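Local coordinates for putative diflavin flavoprotein A 5 (Nostoc sp. PCC 7120, PDB 4FEK), which probably transfers electrons from NADH to oxygen, reducing it to water, as a modular flavodiiron protein whose N-terminal metallo-hydrolase-like part is the piece described here, at residues 51-56 against 78-83; 107-112 against 130-135. All coordinates share one frame; numbering follows the deposited sequence.

Contact 1 (51-56 with 78-83) and contact 2 (107-112 with 130-135) are two parallel strand pairings of one mixed seven-stranded sheet, separated by the pairing of 80-84 with 107-111, and contact 1 closes along the chain before contact 2 opens. Each belongs to a beta-alpha-beta unit, crossing through helix 61-74 in contact 1 and helix 112-121 in contact 2. Their centres lie about 15 Å apart. Strands 80-84 and 107-111 are joined by probable hydrogen bonds such as Asp81 O to Thr107 N, 2.8 Å. The contacts, with this pairing between them, make up the parallel part of the sheet in the metallo-beta-lactamase-like domain, ending at outermost strand 129-132.

Contact 1 (51-56 against 78-83); sequences DKTAII and KKLDYV
The Tyr82 ring is met obliquely by the aliphatic chain of Lys52, whose CD lies 3.7 Å from Tyr82 CE2 and also close to OH, while Thr107 and Val109 of the next strand pack against the same residue. A second flat group, the Asp81 carboxylate, ends a side chain that crosses that of Lys52 at about a right angle, and uses the anti lone pair of OD2 to take Thr53 N (2.7 Å, 166° at the hydrogen). Both belong to the parallel pairing of strands 53-56 and 80-84, the two strands of a beta-alpha-beta unit that crosses through helix 61-74. Thr53 O is gripped in its carbonyl plane by two successive amides, Asp81 N at 3.0 Å and Tyr82 N at 3.1 Å, in the manner of a beta bulge, so the Asp81 side chain points toward strand 53-56. Beyond this, Ile55 N returns to Tyr82 O at 2.9 Å, approaching from above the carbonyl plane. On the Tyr82 side of the sheet, Ala54 CB rests on Tyr82 CB, 3.9 Å away. The opposite side is aliphatic: Ile55 carries CG1 in the crowded position between N and the carbonyl carbon (chi1 63°), which lays it alongside Val83, and Ile55 CG1 lies 3.7 Å from Val83 CG2. Its other branch turns to Leu80, where Ile55 CG2 touches Leu80 CD1 at 3.8 Å.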
loop_
_atom_site.group_PDB
_atom_site.type_symbol
_atom_site.label_atom_id
_atom_site.label_comp_id
_atom_site.label_asym_id
_atom_site.label_seq_id
_atom_site.Cartn_x
_atom_site.Cartn_y
_atom_site.Cartn_z
ATOM N N ASP A 51 -2.826 2.821 20.889
ATOM C CA ASP A 51 -3.797 2.178 21.755
ATOM C C ASP A 51 -4.498 1.039 21.011
ATOM O O ASP A 51 -4.753 -0.028 21.583
ATOM C CB ASP A 51 -4.825 3.210 22.205
ATOM C CG ASP A 51 -4.268 4.159 23.266
ATOM O OD1 ASP A 51 -3.334 3.753 23.993
ATOM O OD2 ASP A 51 -4.759 5.301 23.370
ATOM N N LYS A 52 -4.817 1.278 19.739
ATOM C CA LYS A 52 -5.368 0.242 18.863
ATOM C C LYS A 52 -4.330 -0.133 17.812
ATOM O O LYS A 52 -3.447 0.666 17.503
ATOM C CB LYS A 52 -6.652 0.731 18.174
ATOM C CG LYS A 52 -7.849 0.909 19.127
ATOM C CD LYS A 52 -9.129 1.137 18.323
ATOM C CE LYS A 52 -10.330 1.380 19.223
ATOM N NZ LYS A 52 -9.936 2.182 20.416
ATOM N N THR A 53 -4.423 -1.348 17.272
ATOM C CA THR A 53 -3.462 -1.792 16.262
ATOM C C THR A 53 -4.100 -1.922 14.869
ATOM O O THR A 53 -5.183 -2.481 14.713
ATOM C CB THR A 53 -2.748 -3.115 16.684
ATOM O OG1 THR A 53 -1.929 -2.864 17.831
ATOM C CG2 THR A 53 -1.842 -3.613 15.582
ATOM N N ALA A 54 -3.432 -1.371 13.863
ATOM C CA ALA A 54 -3.870 -1.519 12.481
ATOM C C ALA A 54 -2.771 -2.089 11.606
ATOM O O ALA A 54 -1.585 -1.768 11.759
ATOM C CB ALA A 54 -4.342 -0.156 11.905
ATOM N N ILE A 55 -3.168 -2.949 10.681
ATOM C CA ILE A 55 -2.270 -3.365 9.629
ATOM C C ILE A 55 -2.705 -2.714 8.317
ATOM O O ILE A 55 -3.891 -2.483 8.069
ATOM C CB ILE A 55 -2.155 -4.899 9.498
ATOM C CG1 ILE A 55 -3.478 -5.536 9.131
ATOM C CG2 ILE A 55 -1.669 -5.524 10.829
ATOM C CD1 ILE A 55 -3.388 -7.084 9.158
ATOM N N ILE A 56 -1.728 -2.416 7.487
ATOM C CA ILE A 56 -2.024 -1.784 6.217
ATOM C C ILE A 56 -1.542 -2.671 5.074
ATOM O O ILE A 56 -0.381 -3.054 5.054
ATOM C CB ILE A 56 -1.359 -0.419 6.134
ATOM C CG1 ILE A 56 -2.003 0.524 7.157
ATOM C CG2 ILE A 56 -1.466 0.135 4.688
ATOM C CD1 ILE A 56 -1.191 1.754 7.500
ATOM N N LYS A 78 -4.772 -11.409 18.301
ATOM C CA LYS A 78 -5.986 -11.170 19.066
ATOM C C LYS A 78 -6.121 -9.694 19.446
ATOM O O LYS A 78 -7.181 -9.246 19.866
ATOM C CB LYS A 78 -6.055 -12.084 20.293
ATOM C CG LYS A 78 -6.392 -13.524 19.931
ATOM C CD LYS A 78 -7.605 -13.578 18.999
ATOM C CE LYS A 78 -8.885 -13.158 19.727
ATOM N NZ LYS A 78 -10.036 -12.956 18.806
ATOM N N LYS A 79 -5.043 -8.945 19.261
ATOM C CA LYS A 79 -5.007 -7.521 19.565
ATOM C C LYS A 79 -5.195 -6.656 18.314
ATOM O O LYS A 79 -5.101 -5.427 18.368
ATOM C CB LYS A 79 -3.679 -7.167 20.239
ATOM C CG LYS A 79 -3.777 -6.991 21.743
ATOM C CD LYS A 79 -2.686 -7.760 22.478
ATOM C CE LYS A 79 -1.295 -7.232 22.160
ATOM N NZ LYS A 79 -0.254 -7.993 22.919
ATOM N N LEU A 80 -5.450 -7.302 17.186
ATOM C CA LEU A 80 -5.556 -6.603 15.922
ATOM C C LEU A 80 -6.947 -5.979 15.805
ATOM O O LEU A 80 -7.955 -6.645 16.046
ATOM C CB LEU A 80 -5.289 -7.592 14.787
ATOM C CG LEU A 80 -5.409 -7.122 13.349
ATOM C CD1 LEU A 80 -4.620 -5.826 13.127
ATOM C CD2 LEU A 80 -4.913 -8.244 12.435
ATOM N N ASP A 81 -7.003 -4.697 15.440
ATOM C CA ASP A 81 -8.280 -3.972 15.373
ATOM C C ASP A 81 -8.731 -3.699 13.934
ATOM O O ASP A 81 -9.911 -3.883 13.579
ATOM C CB ASP A 81 -8.163 -2.633 16.114
ATOM C CG ASP A 81 -7.830 -2.804 17.597
ATOM O OD1 ASP A 81 -8.763 -3.078 18.373
ATOM O OD2 ASP A 81 -6.645 -2.671 17.981
ATOM N N TYR A 82 -7.785 -3.248 13.116
ATOM C CA TYR A 82 -8.096 -2.778 11.776
ATOM C C TYR A 82 -7.151 -3.357 10.738
ATOM O O TYR A 82 -5.952 -3.552 10.985
ATOM C CB TYR A 82 -8.054 -1.237 11.697
ATOM C CG TYR A 82 -8.967 -0.546 12.677
ATOM C CD1 TYR A 82 -10.342 -0.554 12.502
ATOM C CD2 TYR A 82 -8.452 0.112 13.776
ATOM C CE1 TYR A 82 -11.185 0.080 13.415
ATOM C CE2 TYR A 82 -9.277 0.741 14.687
ATOM C CZ TYR A 82 -10.635 0.726 14.500
ATOM O OH TYR A 82 -11.438 1.353 15.420
ATOM N N VAL A 83 -7.728 -3.640 9.575
ATOM C CA VAL A 83 -6.983 -3.999 8.371
ATOM C C VAL A 83 -7.368 -2.918 7.338
ATOM O O VAL A 83 -8.526 -2.844 6.909
ATOM C CB VAL A 83 -7.375 -5.406 7.854
ATOM C CG1 VAL A 83 -6.660 -5.715 6.556
ATOM C CG2 VAL A 83 -7.031 -6.481 8.924
#

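Contact 2 (107-112 against 130-135); sequences TFVCSL and LPMRGK
From its CB, 4.0 Å from Cys110 O, the selenomethionine Met132 reaches back over Val109. CG, anti to the carbonyl carbon, presses on Val109 CG1 at 3.5 Å, tighter than usual for two carbons. The chain then bends (chi2 -65°), SE carries it on, and the tip CE returns to the same Val109 CG1 at 3.8 Å; Phe148 of the other sheet packs against both residues. Leu130 lies beside Val109, pointing the same way. Beneath these side chains, strands 107-111 and 129-132 run parallel as a beta-alpha-beta unit linked through helix 112-121. Leu130 N donates to Phe108 O over a short 2.5 Å, almost along the C=O axis (176° at the hydrogen). The return bond from Cys110 N to Leu130 O is longer, 3.3 Å, and arrives well above the carbonyl plane, whereas Met132 N reaches Cys110 O at 2.7 Å. Pro131, which has no N-H to give, lies on the Cys110 side of the sheet and takes Leu112 CD2 against its CB at 3.6 Å. Past the Met132 N bond, a water accepts from Leu112 N and donates to Ser111 OG and, at 2.4 Å, to Met132 O.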
loop_
_atom_site.group_PDB
_atom_site.type_symbol
_atom_site.label_atom_id
_atom_site.label_comp_id
_atom_site.label_asym_id
_atom_site.label_seq_id
_atom_site.Cartn_x
_atom_site.Cartn_y
_atom_site.Cartn_z
ATOM N N THR A 107 -11.718 -5.161 11.837
ATOM C CA THR A 107 -12.582 -4.339 11.006
ATOM C C THR A 107 -11.796 -3.928 9.781
ATOM O O THR A 107 -10.652 -3.481 9.876
ATOM C CB THR A 107 -13.107 -3.097 11.749
ATOM O OG1 THR A 107 -13.993 -3.525 12.783
ATOM C CG2 THR A 107 -13.876 -2.178 10.788
ATOM N N PHE A 108 -12.402 -4.154 8.627
ATOM C CA PHE A 108 -11.834 -3.725 7.366
ATOM C C PHE A 108 -12.107 -2.244 7.153
ATOM O O PHE A 108 -13.226 -1.767 7.366
ATOM C CB PHE A 108 -12.413 -4.561 6.224
ATOM C CG PHE A 108 -11.913 -5.965 6.213
ATOM C CD1 PHE A 108 -12.662 -6.989 6.774
ATOM C CD2 PHE A 108 -10.663 -6.255 5.695
ATOM C CE1 PHE A 108 -12.184 -8.284 6.787
ATOM C CE2 PHE A 108 -10.176 -7.541 5.704
ATOM C CZ PHE A 108 -10.941 -8.566 6.251
ATOM N N VAL A 109 -11.066 -1.522 6.757
ATOM C CA VAL A 109 -11.149 -0.084 6.515
ATOM C C VAL A 109 -10.757 0.106 5.049
ATOM O O VAL A 109 -9.683 -0.305 4.611
ATOM C CB VAL A 109 -10.201 0.712 7.435
ATOM C CG1 VAL A 109 -10.295 2.226 7.128
ATOM C CG2 VAL A 109 -10.536 0.446 8.902
ATOM N N CYS A 110 -11.665 0.659 4.269
ATOM C CA CYS A 110 -11.424 0.758 2.839
ATOM C C CYS A 110 -12.143 1.963 2.287
ATOM O O CYS A 110 -12.957 2.580 2.966
ATOM C CB CYS A 110 -11.919 -0.504 2.112
ATOM S SG CYS A 110 -13.693 -0.870 2.370
ATOM N N SER A 111 -11.823 2.297 1.047
ATOM C CA SER A 111 -12.598 3.283 0.341
ATOM C C SER A 111 -13.920 2.616 -0.031
ATOM O O SER A 111 -13.986 1.405 -0.296
ATOM C CB SER A 111 -11.854 3.795 -0.904
ATOM O OG SER A 111 -12.651 4.762 -1.578
ATOM N N LEU A 112 -14.969 3.424 -0.026
ATOM C CA LEU A 112 -16.338 2.984 -0.288
ATOM C C LEU A 112 -16.526 1.984 -1.453
ATOM O O LEU A 112 -17.231 0.990 -1.287
ATOM C CB LEU A 112 -17.227 4.225 -0.460
ATOM C CG LEU A 112 -18.733 4.161 -0.217
ATOM C CD1 LEU A 112 -19.443 3.726 -1.479
ATOM C CD2 LEU A 112 -19.061 3.224 0.921
ATOM N N LEU A 130 -15.432 -0.627 7.736
ATOM C CA LEU A 130 -15.482 0.804 7.982
ATOM C C LEU A 130 -15.094 1.557 6.697
ATOM O O LEU A 130 -13.912 1.756 6.407
ATOM C CB LEU A 130 -14.530 1.149 9.113
ATOM C CG LEU A 130 -14.450 2.591 9.589
ATOM C CD1 LEU A 130 -15.839 3.200 9.710
ATOM C CD2 LEU A 130 -13.726 2.618 10.923
ATOM N N PRO A 131 -16.083 1.948 5.897
ATOM C CA PRO A 131 -15.671 2.681 4.688
ATOM C C PRO A 131 -15.219 4.116 4.998
ATOM O O PRO A 131 -15.750 4.755 5.900
ATOM C CB PRO A 131 -16.916 2.646 3.802
ATOM C CG PRO A 131 -18.058 2.368 4.739
ATOM C CD PRO A 131 -17.514 1.590 5.895
HETATM N N MSE A 132 -14.203 4.599 4.292
HETATM C CA MSE A 132 -13.702 5.943 4.558
HETATM C C MSE A 132 -13.937 6.835 3.338
HETATM O O MSE A 132 -13.454 6.557 2.240
HETATM C CB MSE A 132 -12.218 5.928 4.961
HETATM C CG MSE A 132 -11.921 5.174 6.263
HETATM SE SE MSE A 132 -12.716 5.961 7.877
HETATM C CE MSE A 132 -11.678 5.015 9.229
ATOM N N ARG A 133 -14.703 7.896 3.534
ATOM C CA ARG A 133 -15.098 8.767 2.419
ATOM C C ARG A 133 -14.197 10.016 2.327
ATOM O O ARG A 133 -14.288 10.789 1.379
ATOM C CB ARG A 133 -16.586 9.143 2.549
ATOM C CG ARG A 133 -17.566 8.023 2.141
ATOM C CD ARG A 133 -18.983 8.155 2.755
ATOM N NE ARG A 133 -19.010 7.541 4.081
ATOM C CZ ARG A 133 -19.683 6.441 4.407
ATOM N NH1 ARG A 133 -20.451 5.820 3.519
ATOM N NH2 ARG A 133 -19.609 5.979 5.644
ATOM N N GLY A 134 -13.335 10.216 3.317
ATOM C CA GLY A 134 -12.393 11.321 3.274
ATOM C C GLY A 134 -12.567 12.378 4.352
ATOM O O GLY A 134 -11.657 13.158 4.606
ATOM N N LYS A 135 -13.727 12.409 4.993
ATOM C CA LYS A 135 -13.989 13.398 6.042
ATOM C C LYS A 135 -13.558 12.901 7.413
ATOM O O LYS A 135 -12.915 13.625 8.183
ATOM C CB LYS A 135 -15.479 13.743 6.086
ATOM C CG LYS A 135 -15.838 14.822 7.096
ATOM C CD LYS A 135 -15.784 16.208 6.465
ATOM C CE LYS A 135 -16.007 17.298 7.501
ATOM N NZ LYS A 135 -15.979 18.653 6.874
HETATM O O HOH W 1 -14.388 6.185 0.032
#